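Local structure of adenosine deaminase 1 (Arthrobacter aurescens, 3RYS) at residues 20-25 with 80-85; 100-105 with 116-121. The protein probably catalyses the zinc-dependent hydrolytic deamination of adenine to hypoxanthine, a step of purine salvage. All blocks are in the same frame, centred on the assembly; numbering follows the deposited sequence.

Interaction 1 (20-25 with 80-85). With ZN (zinc ion), chain C; ADE (adenine), chain D.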
ATOM      1  N   LEU A  20       0.234  -0.991   0.650  1.00 10.95           N
ATOM      2  CA  LEU A  20       1.684  -0.989   0.772  1.00 10.70           C
ATOM      3  C   LEU A  20       2.382  -1.506  -0.475  1.00 11.72           C
ATOM      4  O   LEU A  20       2.117  -2.619  -0.930  1.00 12.10           O
ATOM      5  CB  LEU A  20       2.126  -1.820   1.971  1.00 10.66           C
ATOM      6  CG  LEU A  20       3.646  -1.958   2.024  1.00 10.99           C
ATOM      7  CD1 LEU A  20       4.159  -1.560   3.391  1.00 13.31           C
ATOM      8  CD2 LEU A  20       4.115  -3.360   1.624  1.00  9.41           C
ATOM      9  N   HIS A  21       3.287  -0.693  -1.009  1.00 11.93           N
ATOM     10  CA  HIS A  21       4.061  -1.062  -2.184  1.00 10.79           C
ATOM     11  C   HIS A  21       5.406  -1.641  -1.770  1.00 10.99           C
ATOM     12  O   HIS A  21       6.181  -0.993  -1.070  1.00 13.56           O
ATOM     13  CB  HIS A  21       4.269   0.160  -3.067  1.00 10.38           C
ATOM     14  CG  HIS A  21       3.000   0.868  -3.412  1.00 12.11           C
ATOM     15  ND1 HIS A  21       2.346   0.681  -4.610  1.00 14.39           N
ATOM     16  CD2 HIS A  21       2.260   1.760  -2.714  1.00 12.98           C
ATOM     17  CE1 HIS A  21       1.259   1.431  -4.637  1.00 14.11           C
ATOM     18  NE2 HIS A  21       1.183   2.093  -3.499  1.00 14.83           N
ATOM     19  N   ILE A  22       5.682  -2.866  -2.197  1.00  9.59           N
ATOM     20  CA  ILE A  22       6.903  -3.536  -1.776  1.00 10.32           C
ATOM     21  C   ILE A  22       8.151  -2.768  -2.212  1.00 11.94           C
ATOM     22  O   ILE A  22       9.150  -2.740  -1.496  1.00 13.40           O
ATOM     23  CB  ILE A  22       6.948  -5.006  -2.249  1.00  9.62           C
ATOM     24  CG1 ILE A  22       7.873  -5.821  -1.345  1.00 12.43           C
ATOM     25  CG2 ILE A  22       7.356  -5.099  -3.711  1.00 11.32           C
ATOM     26  CD1 ILE A  22       7.498  -5.754   0.121  1.00 11.88           C
ATOM     27  N   GLU A  23       8.075  -2.123  -3.375  1.00 13.08           N
ATOM     28  CA  GLU A  23       9.181  -1.320  -3.893  1.00 11.05           C
ATOM     29  C   GLU A  23       9.389  -0.045  -3.077  1.00 12.34           C
ATOM     30  O   GLU A  23      10.470   0.548  -3.106  1.00 11.90           O
ATOM     31  CB  GLU A  23       8.939  -0.950  -5.359  1.00 11.43           C
ATOM     32  CG  GLU A  23       8.788  -2.133  -6.310  1.00 11.57           C
ATOM     33  CD  GLU A  23       7.358  -2.642  -6.414  1.00 12.21           C
ATOM     34  OE1 GLU A  23       6.586  -2.493  -5.445  1.00 11.20           O
ATOM     35  OE2 GLU A  23       7.001  -3.199  -7.471  1.00 13.63           O
ATOM     36  N   GLY A  24       8.345   0.379  -2.367  1.00  9.79           N
ATOM     37  CA  GLY A  24       8.408   1.568  -1.534  1.00 11.89           C
ATOM     38  C   GLY A  24       8.956   1.228  -0.164  1.00 12.88           C
ATOM     39  O   GLY A  24       9.071   2.078   0.721  1.00 11.67           O
ATOM     40  N   THR A  25       9.302  -0.043  -0.016  1.00 13.32           N
ATOM     41  CA  THR A  25       9.867  -0.602   1.198  1.00 12.24           C
ATOM     42  C   THR A  25      11.401  -0.572   1.173  1.00 13.42           C
ATOM     43  O   THR A  25      12.068  -0.836   2.182  1.00 10.89           O
ATOM     44  CB  THR A  25       9.365  -2.037   1.342  1.00 11.48           C
ATOM     45  OG1 THR A  25       8.288  -2.059   2.283  1.00 19.19           O
ATOM     46  CG2 THR A  25      10.464  -2.972   1.792  1.00 12.68           C
ATOM     47  N   THR A  80      13.279 -11.261  -3.082  1.00 14.92           N
ATOM     48  CA  THR A  80      13.088 -11.981  -1.829  1.00 15.06           C
ATOM     49  C   THR A  80      13.623 -11.183  -0.645  1.00 16.31           C
ATOM     50  O   THR A  80      12.914 -10.955   0.333  1.00 16.65           O
ATOM     51  CB  THR A  80      13.797 -13.345  -1.860  1.00 16.87           C
ATOM     52  OG1 THR A  80      13.121 -14.214  -2.777  1.00 19.25           O
ATOM     53  CG2 THR A  80      13.806 -13.973  -0.480  1.00 15.07           C
ATOM     54  N   ASP A  81      14.883 -10.770  -0.743  1.00 15.70           N
ATOM     55  CA  ASP A  81      15.514  -9.951   0.283  1.00 15.82           C
ATOM     56  C   ASP A  81      14.673  -8.725   0.635  1.00 15.20           C
ATOM     57  O   ASP A  81      14.470  -8.424   1.808  1.00 15.98           O
ATOM     58  CB  ASP A  81      16.909  -9.513  -0.166  1.00 17.95           C
ATOM     59  CG  ASP A  81      17.931 -10.629  -0.065  1.00 17.78           C
ATOM     60  OD1 ASP A  81      17.613 -11.673   0.539  1.00 18.60           O
ATOM     61  OD2 ASP A  81      19.055 -10.457  -0.582  1.00 15.95           O
ATOM     62  N   MET A  82      14.183  -8.022  -0.382  1.00 13.85           N
ATOM     63  CA  MET A  82      13.418  -6.800  -0.158  1.00 14.45           C
ATOM     64  C   MET A  82      12.124  -7.085   0.582  1.00 15.30           C
ATOM     65  O   MET A  82      11.727  -6.335   1.478  1.00 13.62           O
ATOM     66  CB  MET A  82      13.101  -6.107  -1.483  1.00 14.88           C
ATOM     67  CG  MET A  82      11.993  -5.074  -1.386  1.00 11.66           C
ATOM     68  SD  MET A  82      11.594  -4.359  -2.993  1.00 12.90           S
ATOM     69  CE  MET A  82      10.979  -5.799  -3.856  1.00 13.24           C
ATOM     70  N   THR A  83      11.474  -8.180   0.195  1.00 15.43           N
ATOM     71  CA  THR A  83      10.190  -8.557   0.762  1.00 12.91           C
ATOM     72  C   THR A  83      10.353  -8.977   2.219  1.00 15.58           C
ATOM     73  O   THR A  83       9.537  -8.625   3.073  1.00 16.44           O
ATOM     74  CB  THR A  83       9.545  -9.701  -0.038  1.00 14.44           C
ATOM     75  OG1 THR A  83       9.554  -9.379  -1.434  1.00 13.02           O
ATOM     76  CG2 THR A  83       8.112  -9.939   0.423  1.00 15.86           C
ATOM     77  N   ARG A  84      11.419  -9.718   2.500  1.00 12.86           N
ATOM     78  CA  ARG A  84      11.673 -10.201   3.850  1.00 13.69           C
ATOM     79  C   ARG A  84      12.047  -9.074   4.794  1.00 14.19           C
ATOM     80  O   ARG A  84      11.733  -9.122   5.982  1.00 17.66           O
ATOM     81  CB  ARG A  84      12.758 -11.284   3.844  1.00 17.61           C
ATOM     82  CG  ARG A  84      12.206 -12.665   3.541  1.00 25.11           C
ATOM     83  CD  ARG A  84      13.278 -13.705   3.244  1.00 24.91           C
ATOM     84  NE  ARG A  84      12.654 -15.006   3.010  1.00 33.09           N
ATOM     85  CZ  ARG A  84      13.230 -16.021   2.372  1.00 33.74           C
ATOM     86  NH1 ARG A  84      14.460 -15.899   1.893  1.00 26.67           N
ATOM     87  NH2 ARG A  84      12.566 -17.161   2.213  1.00 33.51           N
ATOM     88  N   ALA A  85      12.715  -8.058   4.264  1.00 13.12           N
ATOM     89  CA  ALA A  85      13.142  -6.930   5.077  1.00 13.56           C
ATOM     90  C   ALA A  85      11.925  -6.140   5.531  1.00 14.33           C
ATOM     91  O   ALA A  85      11.920  -5.560   6.613  1.00 17.24           O
ATOM     92  CB  ALA A  85      14.108  -6.040   4.300  1.00 12.49           C
TER
HETATM   93 ZN    ZN C 344       0.026   4.013  -2.827  1.00 17.39          ZN
HETATM   94  N9  ADE D 345       3.072   4.169  -6.606  1.00 18.84           N
HETATM   95  C8  ADE D 345       3.606   3.815  -5.394  1.00 21.89           C
HETATM   96  N7  ADE D 345       3.040   4.404  -4.361  1.00 20.30           N
HETATM   97  C5  ADE D 345       2.067   5.205  -4.943  1.00 22.54           C
HETATM   98  C6  ADE D 345       1.116   6.092  -4.392  1.00 23.31           C
HETATM   99  N6  ADE D 345       1.003   6.317  -3.078  1.00 21.81           N
HETATM  100  N1  ADE D 345       0.290   6.736  -5.247  1.00 22.49           N
HETATM  101  C2  ADE D 345       0.413   6.505  -6.563  1.00 22.84           C
HETATM  102  N3  ADE D 345       1.264   5.697  -7.200  1.00 21.82           N
HETATM  103  C4  ADE D 345       2.072   5.073  -6.324  1.00 20.84           C
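I22 and M82 cross obliquely where a short 3-10 turn rests on helix 76-92, a small example of a zinc-binding loop backed by apolar packing. The CG of M82 lies anti to the backbone N (chi1 163°), which puts it on the side of I22 O and T25 CG2. A bend at chi3 (64°) then swings CE against the branch of I22, with CE 3.7 Å from I22 CG2. At the bend, SD comes to 3.3 Å from I22 O, a carbonyl already engaged by the amide of T25 within the turn. Beyond M82, I22 meets T83 at about a right angle: its CG1 lies 3.9 Å from T83 OG1, a hydroxyl hydrogen-bonded back to F79 O. T25 approaches M82 from the other end of the turn, and its methyl CG2 reaches M82 O at 3.6 Å. An alanine in place of M82 would probably leave a gap beside I22 CG2 and CG1 and deprive T25 CG2 of its neighbour CG, giving the turn less to rest on. H21, just before the turn, turns NE2 to the metal, binding the zinc ion at 2.3 Å, and adenine N7 sits 3.1 Å above the ring plane, displaced toward the rim. H19, H199 and D280 also ligate the zinc, as does adenine N6. The histidine pair H19 and H21, on the loop after the first barrel strand, is a hallmark of the metal centre in the TIM-barrel adenosine and AMP deaminases; in this protein the turn behind it packs on helix 76-92.

Interaction 2 (100-105 with 116-121)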
ATOM      1  N   ILE A 100       0.072  -6.982  -0.061  1.00 14.24           N
ATOM      2  CA  ILE A 100       1.212  -6.268  -0.621  1.00 11.62           C
ATOM      3  C   ILE A 100       1.111  -6.025  -2.119  1.00 13.03           C
ATOM      4  O   ILE A 100       0.871  -6.944  -2.902  1.00 14.79           O
ATOM      5  CB  ILE A 100       2.504  -7.042  -0.319  1.00 12.91           C
ATOM      6  CG1 ILE A 100       2.666  -7.204   1.194  1.00 14.06           C
ATOM      7  CG2 ILE A 100       3.708  -6.343  -0.925  1.00 12.20           C
ATOM      8  CD1 ILE A 100       3.555  -8.359   1.600  1.00 15.00           C
ATOM      9  N   MET A 101       1.305  -4.774  -2.515  1.00 13.64           N
ATOM     10  CA  MET A 101       1.314  -4.419  -3.928  1.00 12.09           C
ATOM     11  C   MET A 101       2.701  -4.524  -4.551  1.00 12.49           C
ATOM     12  O   MET A 101       3.732  -4.437  -3.877  1.00  9.66           O
ATOM     13  CB  MET A 101       0.742  -3.018  -4.152  1.00 12.42           C
ATOM     14  CG  MET A 101      -0.727  -3.010  -4.530  1.00 13.35           C
ATOM     15  SD  MET A 101      -1.380  -1.338  -4.702  1.00 18.32           S
ATOM     16  CE  MET A 101      -1.637  -0.900  -2.988  1.00 15.47           C
ATOM     17  N   MET A 102       2.704  -4.703  -5.862  1.00 13.86           N
ATOM     18  CA  MET A 102       3.923  -4.864  -6.616  1.00 11.70           C
ATOM     19  C   MET A 102       3.630  -4.345  -8.014  1.00 13.24           C
ATOM     20  O   MET A 102       2.533  -4.551  -8.533  1.00 13.78           O
ATOM     21  CB  MET A 102       4.293  -6.340  -6.641  1.00 12.48           C
ATOM     22  CG  MET A 102       5.225  -6.760  -7.751  1.00 14.58           C
ATOM     23  SD  MET A 102       5.310  -8.560  -7.787  1.00 32.15           S
ATOM     24  CE  MET A 102       6.468  -8.794  -9.128  1.00 24.47           C
ATOM     25  N   ASP A 103       4.592  -3.646  -8.609  1.00 11.54           N
ATOM     26  CA  ASP A 103       4.423  -3.110  -9.955  1.00 10.93           C
ATOM     27  C   ASP A 103       5.176  -3.968 -10.964  1.00 12.79           C
ATOM     28  O   ASP A 103       6.317  -3.662 -11.317  1.00 13.66           O
ATOM     29  CB  ASP A 103       4.922  -1.662 -10.039  1.00 13.26           C
ATOM     30  CG  ASP A 103       4.191  -0.724  -9.088  1.00 14.99           C
ATOM     31  OD1 ASP A 103       3.050  -1.042  -8.685  1.00 13.95           O
ATOM     32  OD2 ASP A 103       4.763   0.340  -8.752  1.00 14.82           O
ATOM     33  N   PRO A 104       4.532  -5.041 -11.443  1.00 12.90           N
ATOM     34  CA  PRO A 104       5.162  -5.947 -12.407  1.00 14.00           C
ATOM     35  C   PRO A 104       5.832  -5.175 -13.545  1.00 14.93           C
ATOM     36  O   PRO A 104       6.972  -5.474 -13.902  1.00 13.50           O
ATOM     37  CB  PRO A 104       3.977  -6.750 -12.951  1.00 12.08           C
ATOM     38  CG  PRO A 104       2.953  -6.678 -11.900  1.00 10.74           C
ATOM     39  CD  PRO A 104       3.111  -5.360 -11.232  1.00  9.93           C
ATOM     40  N   GLN A 105       5.130  -4.187 -14.096  1.00 10.67           N
ATOM     41  CA  GLN A 105       5.627  -3.441 -15.248  1.00 13.11           C
ATOM     42  C   GLN A 105       6.879  -2.613 -14.948  1.00 14.35           C
ATOM     43  O   GLN A 105       7.690  -2.377 -15.835  1.00 14.81           O
ATOM     44  CB  GLN A 105       4.532  -2.534 -15.811  1.00 13.21           C
ATOM     45  CG  GLN A 105       3.380  -3.262 -16.475  1.00 11.55           C
ATOM     46  CD  GLN A 105       2.131  -2.408 -16.538  1.00 12.32           C
ATOM     47  OE1 GLN A 105       1.541  -2.087 -15.508  1.00 13.43           O
ATOM     48  NE2 GLN A 105       1.717  -2.038 -17.745  1.00 11.91           N
ATOM     49  N   THR A 116      11.006 -13.602 -12.681  1.00 17.07           N
ATOM     50  CA  THR A 116      11.966 -13.143 -11.678  1.00 18.16           C
ATOM     51  C   THR A 116      11.336 -12.333 -10.546  1.00 17.50           C
ATOM     52  O   THR A 116      11.559 -12.631  -9.372  1.00 19.01           O
ATOM     53  CB  THR A 116      13.097 -12.303 -12.310  1.00 16.07           C
ATOM     54  OG1 THR A 116      13.779 -13.084 -13.296  1.00 18.33           O
ATOM     55  CG2 THR A 116      14.092 -11.862 -11.248  1.00 10.51           C
ATOM     56  N   CYS A 117      10.563 -11.307 -10.888  1.00 13.98           N
ATOM     57  CA  CYS A 117       9.976 -10.457  -9.856  1.00 15.72           C
ATOM     58  C   CYS A 117       8.872 -11.165  -9.068  1.00 18.10           C
ATOM     59  O   CYS A 117       8.815 -11.053  -7.845  1.00 19.88           O
ATOM     60  CB  CYS A 117       9.513  -9.098 -10.412  1.00 16.63           C
ATOM     61  SG  CYS A 117       8.331  -9.118 -11.793  1.00 18.31           S
ATOM     62  N   VAL A 118       8.015 -11.912  -9.759  1.00 17.35           N
ATOM     63  CA  VAL A 118       6.957 -12.665  -9.081  1.00 20.50           C
ATOM     64  C   VAL A 118       7.515 -13.746  -8.150  1.00 20.46           C
ATOM     65  O   VAL A 118       7.136 -13.824  -6.981  1.00 19.27           O
ATOM     66  CB  VAL A 118       5.982 -13.322 -10.073  1.00 19.61           C
ATOM     67  CG1 VAL A 118       4.916 -14.106  -9.319  1.00 16.56           C
ATOM     68  CG2 VAL A 118       5.347 -12.268 -10.966  1.00 18.78           C
ATOM     69  N   ASN A 119       8.410 -14.581  -8.670  1.00 17.33           N
ATOM     70  CA  ASN A 119       9.026 -15.625  -7.856  1.00 22.06           C
ATOM     71  C   ASN A 119       9.770 -15.065  -6.644  1.00 23.56           C
ATOM     72  O   ASN A 119       9.685 -15.616  -5.546  1.00 18.69           O
ATOM     73  CB  ASN A 119       9.974 -16.488  -8.693  1.00 21.06           C
ATOM     74  CG  ASN A 119       9.239 -17.380  -9.680  1.00 27.33           C
ATOM     75  OD1 ASN A 119       8.009 -17.469  -9.666  1.00 22.09           O
ATOM     76  ND2 ASN A 119       9.997 -18.048 -10.546  1.00 29.33           N
ATOM     77  N   GLY A 120      10.501 -13.973  -6.852  1.00 23.18           N
ATOM     78  CA  GLY A 120      11.272 -13.361  -5.784  1.00 18.75           C
ATOM     79  C   GLY A 120      10.412 -12.992  -4.591  1.00 17.50           C
ATOM     80  O   GLY A 120      10.735 -13.323  -3.453  1.00 16.09           O
ATOM     81  N   VAL A 121       9.307 -12.307  -4.860  1.00 19.17           N
ATOM     82  CA  VAL A 121       8.392 -11.882  -3.808  1.00 15.95           C
ATOM     83  C   VAL A 121       7.648 -13.071  -3.210  1.00 17.04           C
ATOM     84  O   VAL A 121       7.676 -13.283  -2.001  1.00 17.66           O
ATOM     85  CB  VAL A 121       7.369 -10.857  -4.335  1.00 14.05           C
ATOM     86  CG1 VAL A 121       6.375 -10.489  -3.245  1.00 14.97           C
ATOM     87  CG2 VAL A 121       8.079  -9.618  -4.859  1.00 12.67           C
TER
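M102 projects from the end of strand 95-102 into helix 114-125, a methyl-tipped bump filling a hollow within one beta-alpha unit of the TIM barrel. The strand and the helix that returns the chain run nearly antiparallel, at 161°, with the axes of segments 100-102 and 116-121 approaching to 11.1 Å. M102 spans this distance with its chain extended beyond CG, its CG anti to the backbone N (chi1 159°). The hollow is bounded by C117, V118 and V121, residues one turn of helix apart or adjacent. V121 lines the flank: it and M102 slide past each other in opposite directions, V121 CG2 lying 4.2 Å from M102 SD. V118 brings its CG2 to 4.1 Å from M102 CE, while its other neighbours, P164 and L158, continue the apolar layer outward. C117 closes the far end of the hollow with both CB and SG against the methyl, and it also touches F79 of helix 76-92. The backbone carbonyl of P104 borders C117 more distantly, its O 4.4 Å from C117 SG, and the P104 side chain packs on V154 of helix 148-160. No hydrogen bond joins the two segments; the side chains that meet here are apolar. D103, by contrast, points away from the helix, and its OD2 is hydrogen-bonded to the hydroxyl of Y66. At the very tip of the bump, M102 CE also lies 3.5 Å from the backbone N of V118.

How the interactions relate
The two interactions are adjoining contacts on the same side of the barrel, with centres about 9 Å apart, and two polar bonds stitch them together. Near the active site, E23 OE2 of interaction 1 probably accepts from D103 N of interaction 2 at 2.7 Å, tying the turn that follows zinc ligand H21 to the end of the neighbouring strand. Between the helices, T80 OG1 lies 2.6 Å from G120 O, a probable hydrogen bond joining 76-92 to 114-125. The E23 side chain is about 6 Å from that of D281, which binds adenine. The M102 side chain is about 7 Å from that of H21 and about 10 Å from adenine, packing behind the site without reaching the ligand.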